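Local coordinates for protein acetyl-CoA C-acetyltransferase (Syntrophomonas wolfei subsp. wolfei, PDB 7N7Z) that probably catalyses the thiolase reaction, the reversible condensation of two acetyl-CoA molecules to acetoacetyl-CoA and free CoA, at residues V9-P17 with I36-A45. Numbering follows the deposited sequence.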
ATOM      1  N   VAL B   9     -13.839   7.618  43.983  1.00 34.03           N
ATOM      2  CA  VAL B   9     -13.007   6.527  44.467  1.00 35.73           C
ATOM      3  C   VAL B   9     -12.810   5.521  43.340  1.00 35.81           C
ATOM      4  O   VAL B   9     -13.573   5.477  42.371  1.00 32.97           O
ATOM      5  CB  VAL B   9     -13.615   5.827  45.703  1.00 34.54           C
ATOM      6  CG1 VAL B   9     -13.704   6.795  46.874  1.00 36.64           C
ATOM      7  CG2 VAL B   9     -14.988   5.250  45.375  1.00 37.58           C
ATOM      8  N   VAL B  10     -11.766   4.708  43.481  1.00 32.23           N
ATOM      9  CA  VAL B  10     -11.485   3.602  42.573  1.00 35.15           C
ATOM     10  C   VAL B  10     -11.855   2.309  43.285  1.00 37.11           C
ATOM     11  O   VAL B  10     -11.463   2.097  44.439  1.00 36.41           O
ATOM     12  CB  VAL B  10     -10.010   3.584  42.136  1.00 36.35           C
ATOM     13  CG1 VAL B  10      -9.802   2.575  41.015  1.00 35.27           C
ATOM     14  CG2 VAL B  10      -9.567   4.973  41.710  1.00 35.59           C
ATOM     15  N   VAL B  11     -12.603   1.449  42.601  1.00 34.97           N
ATOM     16  CA  VAL B  11     -13.093   0.215  43.198  1.00 39.15           C
ATOM     17  C   VAL B  11     -12.452  -1.027  42.591  1.00 35.66           C
ATOM     18  O   VAL B  11     -12.413  -2.070  43.262  1.00 37.19           O
ATOM     19  CB  VAL B  11     -14.630   0.127  43.096  1.00 38.82           C
ATOM     20  CG1 VAL B  11     -15.149  -1.122  43.787  1.00 39.92           C
ATOM     21  CG2 VAL B  11     -15.269   1.366  43.702  1.00 42.39           C
ATOM     22  N   GLY B  12     -11.951  -0.957  41.367  1.00 34.35           N
ATOM     23  CA  GLY B  12     -11.292  -2.094  40.749  1.00 33.56           C
ATOM     24  C   GLY B  12     -10.213  -1.620  39.804  1.00 33.41           C
ATOM     25  O   GLY B  12     -10.341  -0.570  39.165  1.00 31.30           O
ATOM     26  N   MET B  13      -9.137  -2.401  39.716  1.00 29.98           N
ATOM     27  CA  MET B  13      -7.992  -2.045  38.889  1.00 32.19           C
ATOM     28  C   MET B  13      -7.330  -3.313  38.376  1.00 29.65           C
ATOM     29  O   MET B  13      -7.226  -4.304  39.103  1.00 32.08           O
ATOM     30  CB  MET B  13      -6.975  -1.212  39.674  1.00 32.31           C
ATOM     31  CG  MET B  13      -7.515   0.115  40.167  1.00 36.15           C
ATOM     32  SD  MET B  13      -6.291   1.045  41.101  1.00 38.16           S
ATOM     33  CE  MET B  13      -5.688   2.154  39.840  1.00 41.44           C
ATOM     34  N   ALA B  14      -6.871  -3.270  37.127  1.00 30.36           N
ATOM     35  CA  ALA B  14      -6.205  -4.418  36.529  1.00 26.04           C
ATOM     36  C   ALA B  14      -5.419  -3.959  35.312  1.00 29.50           C
ATOM     37  O   ALA B  14      -5.716  -2.927  34.705  1.00 28.12           O
ATOM     38  CB  ALA B  14      -7.206  -5.509  36.134  1.00 30.49           C
ATOM     39  N   ARG B  15      -4.402  -4.746  34.971  1.00 27.18           N
ATOM     40  CA  ARG B  15      -3.648  -4.542  33.746  1.00 28.17           C
ATOM     41  C   ARG B  15      -3.173  -5.897  33.245  1.00 29.80           C
ATOM     42  O   ARG B  15      -3.047  -6.855  34.011  1.00 30.99           O
ATOM     43  CB  ARG B  15      -2.459  -3.595  33.955  1.00 27.56           C
ATOM     44  CG  ARG B  15      -1.329  -4.142  34.826  1.00 28.71           C
ATOM     45  CD  ARG B  15      -0.055  -3.327  34.635  1.00 26.67           C
ATOM     46  NE  ARG B  15       1.049  -3.789  35.471  1.00 31.89           N
ATOM     47  CZ  ARG B  15       2.025  -4.594  35.068  1.00 31.26           C
ATOM     48  NH1 ARG B  15       2.055  -5.090  33.841  1.00 29.42           N
ATOM     49  NH2 ARG B  15       2.997  -4.910  35.920  1.00 31.93           N
ATOM     50  N   THR B  16      -2.927  -5.970  31.944  1.00 26.85           N
ATOM     51  CA  THR B  16      -2.285  -7.133  31.362  1.00 26.66           C
ATOM     52  C   THR B  16      -0.781  -7.012  31.548  1.00 30.25           C
ATOM     53  O   THR B  16      -0.273  -5.959  31.940  1.00 30.23           O
ATOM     54  CB  THR B  16      -2.643  -7.248  29.882  1.00 27.70           C
ATOM     55  OG1 THR B  16      -1.945  -6.242  29.138  1.00 28.45           O
ATOM     56  CG2 THR B  16      -4.143  -7.082  29.673  1.00 31.42           C
ATOM     57  N   PRO B  17      -0.033  -8.082  31.291  1.00 29.12           N
ATOM     58  CA  PRO B  17       1.425  -7.948  31.236  1.00 29.65           C
ATOM     59  C   PRO B  17       1.827  -6.985  30.130  1.00 32.46           C
ATOM     60  O   PRO B  17       1.088  -6.755  29.170  1.00 33.07           O
ATOM     61  CB  PRO B  17       1.909  -9.375  30.944  1.00 35.76           C
ATOM     62  CG  PRO B  17       0.785 -10.261  31.370  1.00 36.60           C
ATOM     63  CD  PRO B  17      -0.468  -9.476  31.100  1.00 31.10           C
ATOM     64  N   ILE B  36      -9.914  -7.817  28.207  1.00 30.58           N
ATOM     65  CA  ILE B  36      -9.401  -8.632  29.304  1.00 32.56           C
ATOM     66  C   ILE B  36      -9.135  -7.765  30.529  1.00 31.11           C
ATOM     67  O   ILE B  36      -9.522  -8.111  31.651  1.00 34.32           O
ATOM     68  CB  ILE B  36      -8.137  -9.394  28.862  1.00 31.96           C
ATOM     69  CG1 ILE B  36      -8.501 -10.463  27.829  1.00 30.14           C
ATOM     70  CG2 ILE B  36      -7.448 -10.027  30.066  1.00 34.99           C
ATOM     71  CD1 ILE B  36      -7.312 -11.034  27.083  1.00 31.20           C
ATOM     72  N   ALA B  37      -8.483  -6.618  30.330  1.00 32.75           N
ATOM     73  CA  ALA B  37      -8.203  -5.726  31.452  1.00 28.74           C
ATOM     74  C   ALA B  37      -9.488  -5.151  32.033  1.00 32.10           C
ATOM     75  O   ALA B  37      -9.621  -5.026  33.257  1.00 30.92           O
ATOM     76  CB  ALA B  37      -7.269  -4.602  31.005  1.00 28.19           C
ATOM     77  N   ALA B  38     -10.445  -4.794  31.173  1.00 29.27           N
ATOM     78  CA  ALA B  38     -11.698  -4.223  31.656  1.00 30.00           C
ATOM     79  C   ALA B  38     -12.489  -5.239  32.470  1.00 30.19           C
ATOM     80  O   ALA B  38     -13.013  -4.914  33.542  1.00 29.82           O
ATOM     81  CB  ALA B  38     -12.530  -3.712  30.481  1.00 30.89           C
ATOM     82  N   ASN B  39     -12.595  -6.474  31.971  1.00 29.22           N
ATOM     83  CA  ASN B  39     -13.313  -7.507  32.712  1.00 32.24           C
ATOM     84  C   ASN B  39     -12.667  -7.756  34.068  1.00 35.70           C
ATOM     85  O   ASN B  39     -13.362  -7.940  35.073  1.00 37.48           O
ATOM     86  CB  ASN B  39     -13.361  -8.797  31.896  1.00 34.56           C
ATOM     87  CG  ASN B  39     -14.466  -8.790  30.860  1.00 35.52           C
ATOM     88  OD1 ASN B  39     -15.545  -8.239  31.088  1.00 31.91           O
ATOM     89  ND2 ASN B  39     -14.203  -9.402  29.712  1.00 33.14           N
ATOM     90  N   ALA B  40     -11.333  -7.762  34.114  1.00 32.60           N
ATOM     91  CA  ALA B  40     -10.638  -7.959  35.380  1.00 34.99           C
ATOM     92  C   ALA B  40     -10.992  -6.860  36.373  1.00 33.01           C
ATOM     93  O   ALA B  40     -11.344  -7.137  37.525  1.00 34.98           O
ATOM     94  CB  ALA B  40      -9.128  -8.007  35.146  1.00 36.54           C
ATOM     95  N   ALA B  41     -10.909  -5.601  35.941  1.00 31.38           N
ATOM     96  CA  ALA B  41     -11.237  -4.497  36.836  1.00 34.19           C
ATOM     97  C   ALA B  41     -12.689  -4.572  37.295  1.00 31.59           C
ATOM     98  O   ALA B  41     -12.989  -4.324  38.469  1.00 29.32           O
ATOM     99  CB  ALA B  41     -10.958  -3.164  36.145  1.00 29.60           C
ATOM    100  N   ILE B  42     -13.602  -4.921  36.386  1.00 29.99           N
ATOM    101  CA  ILE B  42     -15.019  -4.967  36.735  1.00 34.02           C
ATOM    102  C   ILE B  42     -15.282  -6.071  37.751  1.00 34.52           C
ATOM    103  O   ILE B  42     -15.981  -5.865  38.750  1.00 35.58           O
ATOM    104  CB  ILE B  42     -15.881  -5.148  35.472  1.00 31.18           C
ATOM    105  CG1 ILE B  42     -15.851  -3.869  34.629  1.00 33.01           C
ATOM    106  CG2 ILE B  42     -17.312  -5.511  35.856  1.00 35.09           C
ATOM    107  CD1 ILE B  42     -16.496  -4.013  33.263  1.00 27.72           C
ATOM    108  N   GLU B  43     -14.733  -7.263  37.510  1.00 36.07           N
ATOM    109  CA  GLU B  43     -14.922  -8.359  38.453  1.00 35.39           C
ATOM    110  C   GLU B  43     -14.326  -8.015  39.812  1.00 38.06           C
ATOM    111  O   GLU B  43     -14.952  -8.243  40.854  1.00 40.27           O
ATOM    112  CB  GLU B  43     -14.291  -9.640  37.914  1.00 40.40           C
ATOM    113  CG  GLU B  43     -14.483 -10.825  38.843  1.00 51.68           C
ATOM    114  CD  GLU B  43     -13.417 -10.894  39.918  1.00 57.20           C
ATOM    115  OE1 GLU B  43     -13.755 -10.866  41.117  1.00 56.73           O
ATOM    116  OE2 GLU B  43     -12.234 -11.003  39.558  1.00 57.41           O
ATOM    117  N   ARG B  44     -13.097  -7.492  39.821  1.00 36.59           N
ATOM    118  CA  ARG B  44     -12.438  -7.174  41.084  1.00 36.70           C
ATOM    119  C   ARG B  44     -13.239  -6.150  41.875  1.00 35.06           C
ATOM    120  O   ARG B  44     -13.320  -6.229  43.106  1.00 38.75           O
ATOM    121  CB  ARG B  44     -11.023  -6.663  40.820  1.00 35.28           C
ATOM    122  CG  ARG B  44     -10.084  -7.728  40.284  1.00 36.73           C
ATOM    123  CD  ARG B  44      -8.828  -7.124  39.684  1.00 31.40           C
ATOM    124  NE  ARG B  44      -7.907  -8.155  39.220  1.00 32.42           N
ATOM    125  CZ  ARG B  44      -6.633  -7.945  38.921  1.00 32.00           C
ATOM    126  NH1 ARG B  44      -6.087  -6.744  39.019  1.00 33.85           N
ATOM    127  NH2 ARG B  44      -5.886  -8.968  38.515  1.00 30.33           N
ATOM    128  N   ALA B  45     -13.838  -5.179  41.184  1.00 32.44           N
ATOM    129  CA  ALA B  45     -14.684  -4.208  41.865  1.00 37.62           C
ATOM    130  C   ALA B  45     -15.939  -4.859  42.430  1.00 36.87           C
ATOM    131  O   ALA B  45     -16.496  -4.371  43.420  1.00 39.15           O
ATOM    132  CB  ALA B  45     -15.063  -3.080  40.904  1.00 37.21           C
TER
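Ala14 CB is the bump at the middle of this contact: it drops into the shallow dip formed by Ala37 O, Ala40 CB and the backbone N of Ala41. The fit is tight, with Ala14 CB 3.3 Å from Ala40 CB. Two residues back along the strand, Gly12 has no side chain, and the helix rises into the dent, Ala41 O coming within 3.6 Å of Gly12 CA. Beyond it, Ala45 CB presses against Val11 CG1 at 3.5 Å, while Ala45 CA makes a CA-H...O contact to Val11 O. The axes of 9-15 and 36-45, the latter the alanine-lined end of helix 30-45, come within 6.0 Å at 146°, nearer antiparallel than parallel, in the N-terminal half of the thiolase fold; strand 8-20 sits in the central mixed sheet between strands 254-264 and 277-285. Arg44 reaches along the flank toward the strand, extended from CG to NE, and lays one guanidinium face over Ala14 CB. Its NH1 donates to Met13 O (2.7 Å, 150° at the hydrogen), arriving in the carbonyl plane on a lone pair. Glu202 O and Ile203 O take further guanidinium hydrogens. At the far end Thr16 CG2 faces the gap between Ile36 CG2 and Ala37 CB, touching both loosely, its OG1 hydrogen-bonded to Ala257 N of strand 254-264.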